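PDB 1RFZ: APC3568 protein from Geobacillus stearothermophilus, which is of uncharacterised function but belongs to the phosphatidylglycerophosphatase A family and may therefore act on phosphatidylglycerophosphate. Local coordinates for residues N11-A16 with R56-R61; I51-R56 with S157-H162; K124-P127 with L133-K136. One frame throughout, in Å; residues are numbered along the deposited sequence.

Interaction 1. Residues N11-A16 with R56-R61; sequences NLEQTA and RVISKR. With SO4 (sulfate ion), chain F; SO4 (sulfate ion), chain E.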
ATOM      1  N   ASN A  11     -20.029  10.966 -12.424  1.00 49.30           N
ATOM      2  CA  ASN A  11     -20.472  10.404 -13.689  1.00 49.01           C
ATOM      3  C   ASN A  11     -19.416   9.701 -14.517  1.00 48.97           C
ATOM      4  O   ASN A  11     -19.410   9.790 -15.755  1.00 48.82           O
ATOM      5  CB  ASN A  11     -21.169  11.487 -14.485  1.00 49.98           C
ATOM      6  CG  ASN A  11     -22.444  11.927 -13.811  1.00 51.13           C
ATOM      7  OD1 ASN A  11     -23.421  11.175 -13.757  1.00 47.67           O
ATOM      8  ND2 ASN A  11     -22.437  13.136 -13.259  1.00 51.83           N
ATOM      9  N   LEU A  12     -18.567   8.952 -13.811  1.00 48.66           N
ATOM     10  CA  LEU A  12     -17.479   8.208 -14.413  1.00 48.66           C
ATOM     11  C   LEU A  12     -17.783   6.745 -14.684  1.00 48.96           C
ATOM     12  O   LEU A  12     -17.162   6.149 -15.558  1.00 50.35           O
ATOM     13  CB  LEU A  12     -16.238   8.291 -13.525  1.00 51.15           C
ATOM     14  CG  LEU A  12     -15.771   9.674 -13.056  1.00 51.70           C
ATOM     15  CD1 LEU A  12     -14.454   9.486 -12.337  1.00 51.10           C
ATOM     16  CD2 LEU A  12     -15.613  10.652 -14.226  1.00 49.80           C
ATOM     17  N   GLU A  13     -18.731   6.160 -13.954  1.00 50.05           N
ATOM     18  CA  GLU A  13     -19.038   4.746 -14.143  1.00 51.54           C
ATOM     19  C   GLU A  13     -19.412   4.348 -15.564  1.00 53.58           C
ATOM     20  O   GLU A  13     -18.824   3.420 -16.118  1.00 53.21           O
ATOM     21  CB  GLU A  13     -20.136   4.283 -13.199  1.00 53.33           C
ATOM     22  CG  GLU A  13     -20.098   2.775 -13.004  1.00 57.14           C
ATOM     23  CD  GLU A  13     -21.243   2.246 -12.169  1.00 59.49           C
ATOM     24  OE1 GLU A  13     -21.640   2.937 -11.202  1.00 61.43           O
ATOM     25  OE2 GLU A  13     -21.728   1.131 -12.478  1.00 61.37           O
ATOM     26  N   GLN A  14     -20.375   5.029 -16.172  1.00 55.29           N
ATOM     27  CA  GLN A  14     -20.764   4.666 -17.532  1.00 56.58           C
ATOM     28  C   GLN A  14     -19.596   4.685 -18.514  1.00 59.28           C
ATOM     29  O   GLN A  14     -19.381   3.727 -19.256  1.00 57.42           O
ATOM     30  CB  GLN A  14     -21.856   5.597 -18.046  1.00 52.96           C
ATOM     31  CG  GLN A  14     -22.166   5.403 -19.516  1.00 50.32           C
ATOM     32  CD  GLN A  14     -23.246   6.347 -19.989  1.00 50.48           C
ATOM     33  OE1 GLN A  14     -24.393   6.261 -19.551  1.00 48.79           O
ATOM     34  NE2 GLN A  14     -22.885   7.262 -20.879  1.00 47.94           N
ATOM     35  N   THR A  15     -18.851   5.786 -18.517  1.00 61.82           N
ATOM     36  CA  THR A  15     -17.710   5.935 -19.413  1.00 65.86           C
ATOM     37  C   THR A  15     -16.643   4.873 -19.171  1.00 64.34           C
ATOM     38  O   THR A  15     -16.036   4.368 -20.112  1.00 65.01           O
ATOM     39  CB  THR A  15     -17.086   7.333 -19.263  1.00 68.88           C
ATOM     40  OG1 THR A  15     -18.015   8.316 -19.739  1.00 73.70           O
ATOM     41  CG2 THR A  15     -15.790   7.435 -20.049  1.00 71.89           C
ATOM     42  N   ALA A  16     -16.420   4.534 -17.909  1.00 63.81           N
ATOM     43  CA  ALA A  16     -15.431   3.529 -17.570  1.00 61.59           C
ATOM     44  C   ALA A  16     -15.882   2.170 -18.081  1.00 62.54           C
ATOM     45  O   ALA A  16     -15.057   1.329 -18.457  1.00 60.09           O
ATOM     46  CB  ALA A  16     -15.232   3.493 -16.090  1.00 59.88           C
ATOM     47  N   ARG A  56     -20.121  -4.235  -8.589  1.00 65.01           N
ATOM     48  CA  ARG A  56     -19.920  -3.528  -7.338  1.00 69.27           C
ATOM     49  C   ARG A  56     -18.598  -2.776  -7.297  1.00 65.52           C
ATOM     50  O   ARG A  56     -18.556  -1.606  -6.920  1.00 67.42           O
ATOM     51  CB  ARG A  56     -20.002  -4.501  -6.172  1.00 77.97           C
ATOM     52  CG  ARG A  56     -20.698  -3.893  -5.000  1.00 88.84           C
ATOM     53  CD  ARG A  56     -22.087  -3.478  -5.398  1.00100.32           C
ATOM     54  NE  ARG A  56     -22.661  -2.572  -4.418  1.00112.20           N
ATOM     55  CZ  ARG A  56     -23.886  -2.071  -4.500  1.00117.84           C
ATOM     56  NH1 ARG A  56     -24.665  -2.398  -5.526  1.00120.79           N
ATOM     57  NH2 ARG A  56     -24.327  -1.243  -3.560  1.00120.32           N
ATOM     58  N   VAL A  57     -17.520  -3.454  -7.678  1.00 60.30           N
ATOM     59  CA  VAL A  57     -16.201  -2.840  -7.702  1.00 55.07           C
ATOM     60  C   VAL A  57     -16.143  -1.672  -8.704  1.00 53.39           C
ATOM     61  O   VAL A  57     -15.579  -0.604  -8.421  1.00 49.62           O
ATOM     62  CB  VAL A  57     -15.132  -3.889  -8.078  1.00 54.72           C
ATOM     63  CG1 VAL A  57     -13.823  -3.213  -8.485  1.00 51.75           C
ATOM     64  CG2 VAL A  57     -14.895  -4.802  -6.911  1.00 53.11           C
ATOM     65  N   ILE A  58     -16.736  -1.887  -9.873  1.00 51.44           N
ATOM     66  CA  ILE A  58     -16.732  -0.888 -10.922  1.00 49.54           C
ATOM     67  C   ILE A  58     -17.519   0.368 -10.552  1.00 50.24           C
ATOM     68  O   ILE A  58     -17.208   1.469 -11.025  1.00 52.05           O
ATOM     69  CB  ILE A  58     -17.221  -1.527 -12.241  1.00 46.86           C
ATOM     70  CG1 ILE A  58     -16.091  -2.405 -12.805  1.00 45.28           C
ATOM     71  CG2 ILE A  58     -17.606  -0.464 -13.254  1.00 46.07           C
ATOM     72  CD1 ILE A  58     -16.504  -3.402 -13.875  1.00 40.90           C
ATOM     73  N   SER A  59     -18.509   0.222  -9.679  1.00 50.37           N
ATOM     74  CA  SER A  59     -19.308   1.373  -9.230  1.00 51.89           C
ATOM     75  C   SER A  59     -18.525   2.368  -8.356  1.00 53.14           C
ATOM     76  O   SER A  59     -19.041   3.426  -7.997  1.00 51.82           O
ATOM     77  CB  SER A  59     -20.501   0.879  -8.426  1.00 52.12           C
ATOM     78  OG  SER A  59     -20.050   0.199  -7.268  1.00 51.79           O
ATOM     79  N   LYS A  60     -17.293   2.004  -8.005  1.00 56.48           N
ATOM     80  CA  LYS A  60     -16.411   2.811  -7.163  1.00 59.37           C
ATOM     81  C   LYS A  60     -15.544   3.825  -7.920  1.00 58.56           C
ATOM     82  O   LYS A  60     -14.838   3.460  -8.850  1.00 60.59           O
ATOM     83  CB  LYS A  60     -15.470   1.892  -6.370  1.00 63.55           C
ATOM     84  CG  LYS A  60     -15.958   1.449  -5.005  1.00 64.52           C
ATOM     85  CD  LYS A  60     -16.807   0.215  -5.073  1.00 70.41           C
ATOM     86  CE  LYS A  60     -17.147  -0.253  -3.670  1.00 76.61           C
ATOM     87  NZ  LYS A  60     -17.822   0.809  -2.868  1.00 79.14           N
ATOM     88  N   ARG A  61     -15.573   5.084  -7.492  1.00 59.16           N
ATOM     89  CA  ARG A  61     -14.775   6.134  -8.123  1.00 63.82           C
ATOM     90  C   ARG A  61     -13.292   5.760  -8.164  1.00 60.10           C
ATOM     91  O   ARG A  61     -12.637   5.856  -9.211  1.00 62.47           O
ATOM     92  CB  ARG A  61     -14.920   7.455  -7.362  1.00 72.22           C
ATOM     93  CG  ARG A  61     -16.317   8.032  -7.350  1.00 82.64           C
ATOM     94  CD  ARG A  61     -16.429   9.167  -6.344  1.00 94.50           C
ATOM     95  NE  ARG A  61     -17.802   9.643  -6.215  1.00104.57           N
ATOM     96  CZ  ARG A  61     -18.236  10.410  -5.219  1.00110.03           C
ATOM     97  NH1 ARG A  61     -17.400  10.788  -4.264  1.00112.97           N
ATOM     98  NH2 ARG A  61     -19.505  10.793  -5.173  1.00112.79           N
TER
HETATM   99  S   SO4 F 405     -17.242   5.789  -3.680  1.00 81.07           S
HETATM  100  O1  SO4 F 405     -18.522   5.098  -4.074  1.00 75.78           O
HETATM  101  O2  SO4 F 405     -16.240   5.608  -4.779  1.00 76.46           O
HETATM  102  O3  SO4 F 405     -16.701   5.181  -2.418  1.00 78.48           O
HETATM  103  O4  SO4 F 405     -17.479   7.258  -3.439  1.00 74.76           O
HETATM  104  S   SO4 E 401     -20.485  -2.418  -1.274  1.00 68.75           S
HETATM  105  O1  SO4 E 401     -19.854  -3.030  -0.077  1.00 66.41           O
HETATM  106  O2  SO4 E 401     -21.592  -3.292  -1.728  1.00 65.60           O
HETATM  107  O3  SO4 E 401     -19.494  -2.229  -2.359  1.00 66.18           O
HETATM  108  O4  SO4 E 401     -21.035  -1.083  -0.940  1.00 68.36           O
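Glu13, in the first turn of helix 13-22, lays its side chain against the backbone of Ile58 and Ser59, where helix 47-58 gives way to the turn before helix 61-76. The contact is one of van der Waals packing, with no hydrogen bond between the two segments. Glu13 CG lies 3.7 Å from Ile58 O, and the two side chains cross at about a right angle. With CG anti to the backbone N (chi1 -158°) and the chain extended beyond it, the carboxylate reaches Ser59, Glu13 OE1 coming nearest to Ser59 CA at 3.4 Å. A small serine lets the carboxylate come this close.

The polar bonds are made elsewhere. Glu13 OE2 forms a salt bridge with Arg17, one turn along its own helix, and Ile58 O accepts from Gln64.

At the start of helix 61-76, which Lys60 N-caps, a sulfate probably from the crystallisation liquor is bound. Arg61 N donates to O2 of this chain F ion at 2.8 Å, and its O4 sits 3.3 Å above one face of the Arg61 guanidinium. Glu13 thus adds shape rather than polar bonding across the contact, while the positive helix start and basic side chains probably make a site that can hold an anion.

Interaction 2. Residues I51-R56 with S157-H162; sequences IENVNR and SSRLAH. With SO4 (sulfate ion), chain E.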
ATOM      1  N   ILE A  51     -20.993 -11.493 -11.258  1.00 61.11           N
ATOM      2  CA  ILE A  51     -21.297 -10.282 -12.008  1.00 58.60           C
ATOM      3  C   ILE A  51     -21.665  -9.162 -11.059  1.00 57.30           C
ATOM      4  O   ILE A  51     -21.159  -8.044 -11.174  1.00 56.46           O
ATOM      5  CB  ILE A  51     -22.473 -10.491 -12.985  1.00 57.53           C
ATOM      6  CG1 ILE A  51     -22.183 -11.688 -13.888  1.00 58.53           C
ATOM      7  CG2 ILE A  51     -22.688  -9.227 -13.825  1.00 54.75           C
ATOM      8  CD1 ILE A  51     -23.034 -11.722 -15.150  1.00 56.37           C
ATOM      9  N   GLU A  52     -22.549  -9.475 -10.121  1.00 56.67           N
ATOM     10  CA  GLU A  52     -22.997  -8.503  -9.137  1.00 57.60           C
ATOM     11  C   GLU A  52     -21.775  -7.818  -8.528  1.00 54.67           C
ATOM     12  O   GLU A  52     -21.643  -6.587  -8.568  1.00 55.59           O
ATOM     13  CB  GLU A  52     -23.813  -9.204  -8.042  1.00 60.67           C
ATOM     14  CG  GLU A  52     -25.156  -8.559  -7.779  1.00 67.57           C
ATOM     15  CD  GLU A  52     -25.041  -7.065  -7.489  1.00 72.40           C
ATOM     16  OE1 GLU A  52     -24.580  -6.697  -6.383  1.00 73.99           O
ATOM     17  OE2 GLU A  52     -25.408  -6.261  -8.379  1.00 76.20           O
ATOM     18  N   ASN A  53     -20.886  -8.643  -7.973  1.00 51.37           N
ATOM     19  CA  ASN A  53     -19.653  -8.191  -7.349  1.00 47.93           C
ATOM     20  C   ASN A  53     -18.799  -7.376  -8.329  1.00 47.32           C
ATOM     21  O   ASN A  53     -18.385  -6.249  -8.023  1.00 46.34           O
ATOM     22  CB  ASN A  53     -18.885  -9.413  -6.830  1.00 47.73           C
ATOM     23  CG  ASN A  53     -19.404  -9.891  -5.480  1.00 46.33           C
ATOM     24  OD1 ASN A  53     -19.277  -9.181  -4.472  1.00 43.93           O
ATOM     25  ND2 ASN A  53     -19.998 -11.090  -5.450  1.00 42.82           N
ATOM     26  N   VAL A  54     -18.530  -7.937  -9.506  1.00 46.10           N
ATOM     27  CA  VAL A  54     -17.765  -7.196 -10.498  1.00 48.36           C
ATOM     28  C   VAL A  54     -18.393  -5.792 -10.699  1.00 52.26           C
ATOM     29  O   VAL A  54     -17.686  -4.779 -10.757  1.00 50.35           O
ATOM     30  CB  VAL A  54     -17.716  -7.961 -11.840  1.00 46.22           C
ATOM     31  CG1 VAL A  54     -16.749  -7.277 -12.807  1.00 44.09           C
ATOM     32  CG2 VAL A  54     -17.272  -9.381 -11.592  1.00 42.92           C
ATOM     33  N   ASN A  55     -19.720  -5.730 -10.784  1.00 56.26           N
ATOM     34  CA  ASN A  55     -20.387  -4.450 -10.963  1.00 60.42           C
ATOM     35  C   ASN A  55     -20.146  -3.587  -9.745  1.00 62.64           C
ATOM     36  O   ASN A  55     -19.973  -2.364  -9.840  1.00 64.01           O
ATOM     37  CB  ASN A  55     -21.890  -4.644 -11.153  1.00 62.72           C
ATOM     38  CG  ASN A  55     -22.242  -5.222 -12.514  1.00 62.92           C
ATOM     39  OD1 ASN A  55     -21.749  -4.762 -13.546  1.00 64.70           O
ATOM     40  ND2 ASN A  55     -23.113  -6.223 -12.523  1.00 65.08           N
ATOM     41  N   ARG A  56     -20.121  -4.235  -8.589  1.00 65.01           N
ATOM     42  CA  ARG A  56     -19.920  -3.528  -7.338  1.00 69.27           C
ATOM     43  C   ARG A  56     -18.598  -2.776  -7.297  1.00 65.52           C
ATOM     44  O   ARG A  56     -18.556  -1.606  -6.920  1.00 67.42           O
ATOM     45  CB  ARG A  56     -20.002  -4.501  -6.172  1.00 77.97           C
ATOM     46  CG  ARG A  56     -20.698  -3.893  -5.000  1.00 88.84           C
ATOM     47  CD  ARG A  56     -22.087  -3.478  -5.398  1.00100.32           C
ATOM     48  NE  ARG A  56     -22.661  -2.572  -4.418  1.00112.20           N
ATOM     49  CZ  ARG A  56     -23.886  -2.071  -4.500  1.00117.84           C
ATOM     50  NH1 ARG A  56     -24.665  -2.398  -5.526  1.00120.79           N
ATOM     51  NH2 ARG A  56     -24.327  -1.243  -3.560  1.00120.32           N
ATOM     52  N   SER A 157     -13.705 -10.711  -5.797  1.00 52.76           N
ATOM     53  CA  SER A 157     -13.639 -11.947  -5.024  1.00 53.81           C
ATOM     54  C   SER A 157     -13.435 -11.629  -3.539  1.00 52.42           C
ATOM     55  O   SER A 157     -13.960 -12.310  -2.652  1.00 53.57           O
ATOM     56  CB  SER A 157     -12.489 -12.810  -5.535  1.00 56.92           C
ATOM     57  OG  SER A 157     -12.537 -14.090  -4.940  1.00 60.10           O
ATOM     58  N   SER A 158     -12.653 -10.585  -3.282  1.00 52.06           N
ATOM     59  CA  SER A 158     -12.381 -10.139  -1.929  1.00 50.23           C
ATOM     60  C   SER A 158     -13.716  -9.718  -1.328  1.00 49.45           C
ATOM     61  O   SER A 158     -14.020 -10.038  -0.187  1.00 49.21           O
ATOM     62  CB  SER A 158     -11.402  -8.971  -1.966  1.00 50.78           C
ATOM     63  OG  SER A 158     -10.985  -8.619  -0.667  1.00 54.87           O
ATOM     64  N   ARG A 159     -14.520  -9.015  -2.124  1.00 49.77           N
ATOM     65  CA  ARG A 159     -15.843  -8.566  -1.705  1.00 49.23           C
ATOM     66  C   ARG A 159     -16.827  -9.736  -1.623  1.00 50.09           C
ATOM     67  O   ARG A 159     -17.658  -9.799  -0.716  1.00 48.36           O
ATOM     68  CB  ARG A 159     -16.391  -7.531  -2.683  1.00 48.08           C
ATOM     69  CG  ARG A 159     -17.813  -7.136  -2.352  1.00 47.40           C
ATOM     70  CD  ARG A 159     -18.316  -6.048  -3.249  1.00 47.14           C
ATOM     71  NE  ARG A 159     -19.646  -5.595  -2.855  1.00 45.64           N
ATOM     72  CZ  ARG A 159     -20.756  -6.322  -2.969  1.00 44.01           C
ATOM     73  NH1 ARG A 159     -20.705  -7.555  -3.460  1.00 43.21           N
ATOM     74  NH2 ARG A 159     -21.924  -5.804  -2.617  1.00 40.72           N
ATOM     75  N   LEU A 160     -16.759 -10.651  -2.586  1.00 49.94           N
ATOM     76  CA  LEU A 160     -17.638 -11.808  -2.548  1.00 51.24           C
ATOM     77  C   LEU A 160     -17.384 -12.496  -1.212  1.00 52.57           C
ATOM     78  O   LEU A 160     -18.321 -12.814  -0.468  1.00 52.97           O
ATOM     79  CB  LEU A 160     -17.323 -12.760  -3.708  1.00 53.46           C
ATOM     80  CG  LEU A 160     -17.662 -14.258  -3.600  1.00 56.18           C
ATOM     81  CD1 LEU A 160     -18.976 -14.491  -2.891  1.00 58.84           C
ATOM     82  CD2 LEU A 160     -17.716 -14.848  -4.992  1.00 58.87           C
ATOM     83  N   ALA A 161     -16.102 -12.706  -0.911  1.00 53.76           N
ATOM     84  CA  ALA A 161     -15.674 -13.346   0.326  1.00 53.57           C
ATOM     85  C   ALA A 161     -16.208 -12.598   1.542  1.00 56.16           C
ATOM     86  O   ALA A 161     -16.827 -13.194   2.396  1.00 53.70           O
ATOM     87  CB  ALA A 161     -14.172 -13.419   0.362  1.00 51.41           C
ATOM     88  N   HIS A 162     -15.991 -11.292   1.624  1.00 59.51           N
ATOM     89  CA  HIS A 162     -16.508 -10.532   2.758  1.00 63.17           C
ATOM     90  C   HIS A 162     -18.007 -10.709   2.968  1.00 67.63           C
ATOM     91  O   HIS A 162     -18.506 -10.496   4.072  1.00 70.59           O
ATOM     92  CB  HIS A 162     -16.210  -9.048   2.589  1.00 58.58           C
ATOM     93  CG  HIS A 162     -14.791  -8.693   2.871  1.00 55.40           C
ATOM     94  ND1 HIS A 162     -14.259  -8.722   4.139  1.00 52.25           N
ATOM     95  CD2 HIS A 162     -13.782  -8.325   2.045  1.00 56.27           C
ATOM     96  CE1 HIS A 162     -12.983  -8.387   4.086  1.00 52.30           C
ATOM     97  NE2 HIS A 162     -12.670  -8.141   2.826  1.00 54.20           N
TER
HETATM   98  S   SO4 E 401     -20.485  -2.418  -1.274  1.00 68.75           S
HETATM   99  O1  SO4 E 401     -19.854  -3.030  -0.077  1.00 66.41           O
HETATM  100  O2  SO4 E 401     -21.592  -3.292  -1.728  1.00 65.60           O
HETATM  101  O3  SO4 E 401     -19.494  -2.229  -2.359  1.00 66.18           O
HETATM  102  O4  SO4 E 401     -21.035  -1.083  -0.940  1.00 68.36           O
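Asn53 and Arg159 carry the polar contact between helices 47-58 and 145-163, whose local axes approach to 9.1 Å at an angle of 116°. Arg159 NH1 donates to Asn53 OD1; the modelled length of this bond is too short to be trusted. The oxygen lies at the edge of the guanidinium, near its plane, and the amide plane is turned 64° from that of the arginine. An asparagine suits this buried place because its ND2 can also bond, weakly, to Glu49 O.

Nonpolar contacts lie next to this bond. Asn53 ND2 lies 3.6 Å from Leu160 CB, while Arg56 places its CB 3.5 Å above one face of the Arg159 guanidinium, offset toward the rim.

The chain E sulfate, probably from the crystallisation liquor, supplies the ionic part. Arg159 NH2 donates to its O2 over 2.7 Å in a nearly straight bond (164°), and Arg159 NE adds weak bonds to O2 and O3. Arg56 NE reaches the same O2 at 3.0 Å. The two arginines can come this close probably because the anion offsets their charge, and the site could probably hold other tetrahedral anions.

Interaction 3. Residues K124-P127 with L133-K136; sequences KQKP and LNDK
Lys126 stretches its aliphatic chain across the amide of Asn134, the two side chains crossing at about a right angle. The end of the lysine lies over one face of that amide: Lys126 CD is 3.5 Å from Asn134 CG, and Lys126 NZ is nearest Asn134 OD1, at 2.8 Å. The approach of Lys126 CE to the same oxygen is doubtful in the model. On the lysine side, CG is anti to the carbonyl carbon (chi1 -67°) and the chain is extended beyond it, which gives the reach to span the turn. A long flexible lysine and a compact polar asparagine both suit this partly exposed surface.

The backbone brings the pair together. Lys126 is the first residue to leave helix 115-125 and does so with positive phi (25°), and Pro127, whose ring suits an extended backbone, continues the break and packs on Leu33 and Tyr36 of helix 27-38. Next to Asn134 in sequence, Leu133 is buried against Leu145 and Val149 of helix 145-163. Lys126 and Asn134 thus meet at the surface of the short connection between helix 115-125 and helix 129-134, within the all-helical fold of this family member.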
ATOM      1  N   LYS A 124      -0.410 -14.047 -13.006  1.00 63.86           N
ATOM      2  CA  LYS A 124       0.579 -14.983 -13.525  1.00 65.54           C
ATOM      3  C   LYS A 124      -0.090 -16.046 -14.394  1.00 66.96           C
ATOM      4  O   LYS A 124       0.317 -16.265 -15.528  1.00 68.15           O
ATOM      5  CB  LYS A 124       1.344 -15.652 -12.381  1.00 63.71           C
ATOM      6  CG  LYS A 124       2.785 -15.192 -12.244  1.00 62.75           C
ATOM      7  CD  LYS A 124       3.741 -16.290 -12.671  1.00 64.03           C
ATOM      8  CE  LYS A 124       5.174 -15.785 -12.817  1.00 64.69           C
ATOM      9  NZ  LYS A 124       5.348 -14.871 -14.004  1.00 64.27           N
ATOM     10  N   GLN A 125      -1.127 -16.690 -13.866  1.00 68.33           N
ATOM     11  CA  GLN A 125      -1.849 -17.732 -14.597  1.00 71.58           C
ATOM     12  C   GLN A 125      -2.667 -17.182 -15.765  1.00 70.54           C
ATOM     13  O   GLN A 125      -3.229 -17.942 -16.543  1.00 74.01           O
ATOM     14  CB  GLN A 125      -2.803 -18.494 -13.652  1.00 74.64           C
ATOM     15  CG  GLN A 125      -2.174 -19.167 -12.426  1.00 79.55           C
ATOM     16  CD  GLN A 125      -1.406 -20.429 -12.767  1.00 82.29           C
ATOM     17  OE1 GLN A 125      -1.522 -21.448 -12.078  1.00 85.49           O
ATOM     18  NE2 GLN A 125      -0.595 -20.362 -13.816  1.00 85.53           N
ATOM     19  N   LYS A 126      -2.760 -15.864 -15.862  1.00 68.97           N
ATOM     20  CA  LYS A 126      -3.527 -15.192 -16.917  1.00 68.31           C
ATOM     21  C   LYS A 126      -4.703 -15.938 -17.591  1.00 65.28           C
ATOM     22  O   LYS A 126      -4.781 -16.003 -18.820  1.00 64.89           O
ATOM     23  CB  LYS A 126      -2.573 -14.690 -17.990  1.00 70.74           C
ATOM     24  CG  LYS A 126      -1.681 -13.598 -17.485  1.00 75.40           C
ATOM     25  CD  LYS A 126      -0.624 -13.252 -18.494  1.00 83.56           C
ATOM     26  CE  LYS A 126       0.485 -12.465 -17.820  1.00 89.65           C
ATOM     27  NZ  LYS A 126       1.774 -12.573 -18.573  1.00 96.26           N
ATOM     28  N   PRO A 127      -5.648 -16.480 -16.797  1.00 62.37           N
ATOM     29  CA  PRO A 127      -6.782 -17.191 -17.395  1.00 59.95           C
ATOM     30  C   PRO A 127      -7.801 -16.239 -18.053  1.00 59.90           C
ATOM     31  O   PRO A 127      -7.785 -15.030 -17.789  1.00 59.30           O
ATOM     32  CB  PRO A 127      -7.360 -17.948 -16.210  1.00 58.53           C
ATOM     33  CG  PRO A 127      -7.125 -17.012 -15.083  1.00 59.73           C
ATOM     34  CD  PRO A 127      -5.721 -16.532 -15.324  1.00 60.53           C
ATOM     35  N   LEU A 133      -5.538 -10.136 -23.481  1.00 84.74           N
ATOM     36  CA  LEU A 133      -4.911  -8.851 -23.207  1.00 83.87           C
ATOM     37  C   LEU A 133      -3.404  -8.917 -23.089  1.00 86.85           C
ATOM     38  O   LEU A 133      -2.710  -7.939 -23.376  1.00 84.17           O
ATOM     39  CB  LEU A 133      -5.486  -8.228 -21.936  1.00 80.54           C
ATOM     40  CG  LEU A 133      -6.933  -7.758 -21.968  1.00 76.85           C
ATOM     41  CD1 LEU A 133      -7.860  -8.959 -21.978  1.00 76.43           C
ATOM     42  CD2 LEU A 133      -7.204  -6.903 -20.749  1.00 74.95           C
ATOM     43  N   ASN A 134      -2.879 -10.057 -22.664  1.00 90.05           N
ATOM     44  CA  ASN A 134      -1.438 -10.146 -22.534  1.00 93.84           C
ATOM     45  C   ASN A 134      -0.798 -10.552 -23.855  1.00 95.12           C
ATOM     46  O   ASN A 134       0.410 -10.390 -24.040  1.00 94.89           O
ATOM     47  CB  ASN A 134      -1.047 -11.127 -21.434  1.00 94.87           C
ATOM     48  CG  ASN A 134       0.284 -10.774 -20.806  1.00 97.97           C
ATOM     49  OD1 ASN A 134       0.346 -10.361 -19.646  1.00101.49           O
ATOM     50  ND2 ASN A 134       1.357 -10.913 -21.577  1.00100.58           N
ATOM     51  N   ASP A 135      -1.616 -11.071 -24.770  1.00 96.30           N
ATOM     52  CA  ASP A 135      -1.135 -11.486 -26.086  1.00 99.44           C
ATOM     53  C   ASP A 135      -0.593 -10.252 -26.819  1.00 99.36           C
ATOM     54  O   ASP A 135      -1.337  -9.307 -27.101  1.00101.72           O
ATOM     55  CB  ASP A 135      -2.277 -12.114 -26.890  1.00103.38           C
ATOM     56  CG  ASP A 135      -1.850 -13.364 -27.632  1.00104.25           C
ATOM     57  OD1 ASP A 135      -1.497 -14.361 -26.965  1.00105.22           O
ATOM     58  OD2 ASP A 135      -1.869 -13.350 -28.880  1.00105.52           O
ATOM     59  N   LYS A 136       0.700 -10.267 -27.129  1.00 98.66           N
ATOM     60  CA  LYS A 136       1.340  -9.135 -27.788  1.00 97.77           C
ATOM     61  C   LYS A 136       1.222  -9.141 -29.300  1.00 96.85           C
ATOM     62  O   LYS A 136       1.631  -8.183 -29.966  1.00 95.86           O
ATOM     63  CB  LYS A 136       2.810  -9.060 -27.370  1.00 98.29           C
ATOM     64  CG  LYS A 136       2.985  -8.686 -25.903  1.00 99.78           C
ATOM     65  CD  LYS A 136       4.438  -8.663 -25.489  1.00101.93           C
ATOM     66  CE  LYS A 136       4.570  -8.268 -24.032  1.00104.10           C
ATOM     67  NZ  LYS A 136       5.956  -8.496 -23.537  1.00106.77           N
TER

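Interactions 1 and 2 share helix 47-58 and overlap at Arg56, though their centres are 14 Å apart. Along the chain their segments alternate, so this one helix is met near its C-terminal end by helix 13-22 and farther back by helix 145-163. Both contacts also border the chain E sulfate, which Lys60 approaches from the turn after the helix while the two arginines of interaction 2 bind it. Interaction 3 lies on the opposite side of the chain's centre from interaction 1, 24 Å between centres, and 22 Å from interaction 2. It is nested within the loop that interaction 2 closes, and helix 129-134 leads on to helix 145-163.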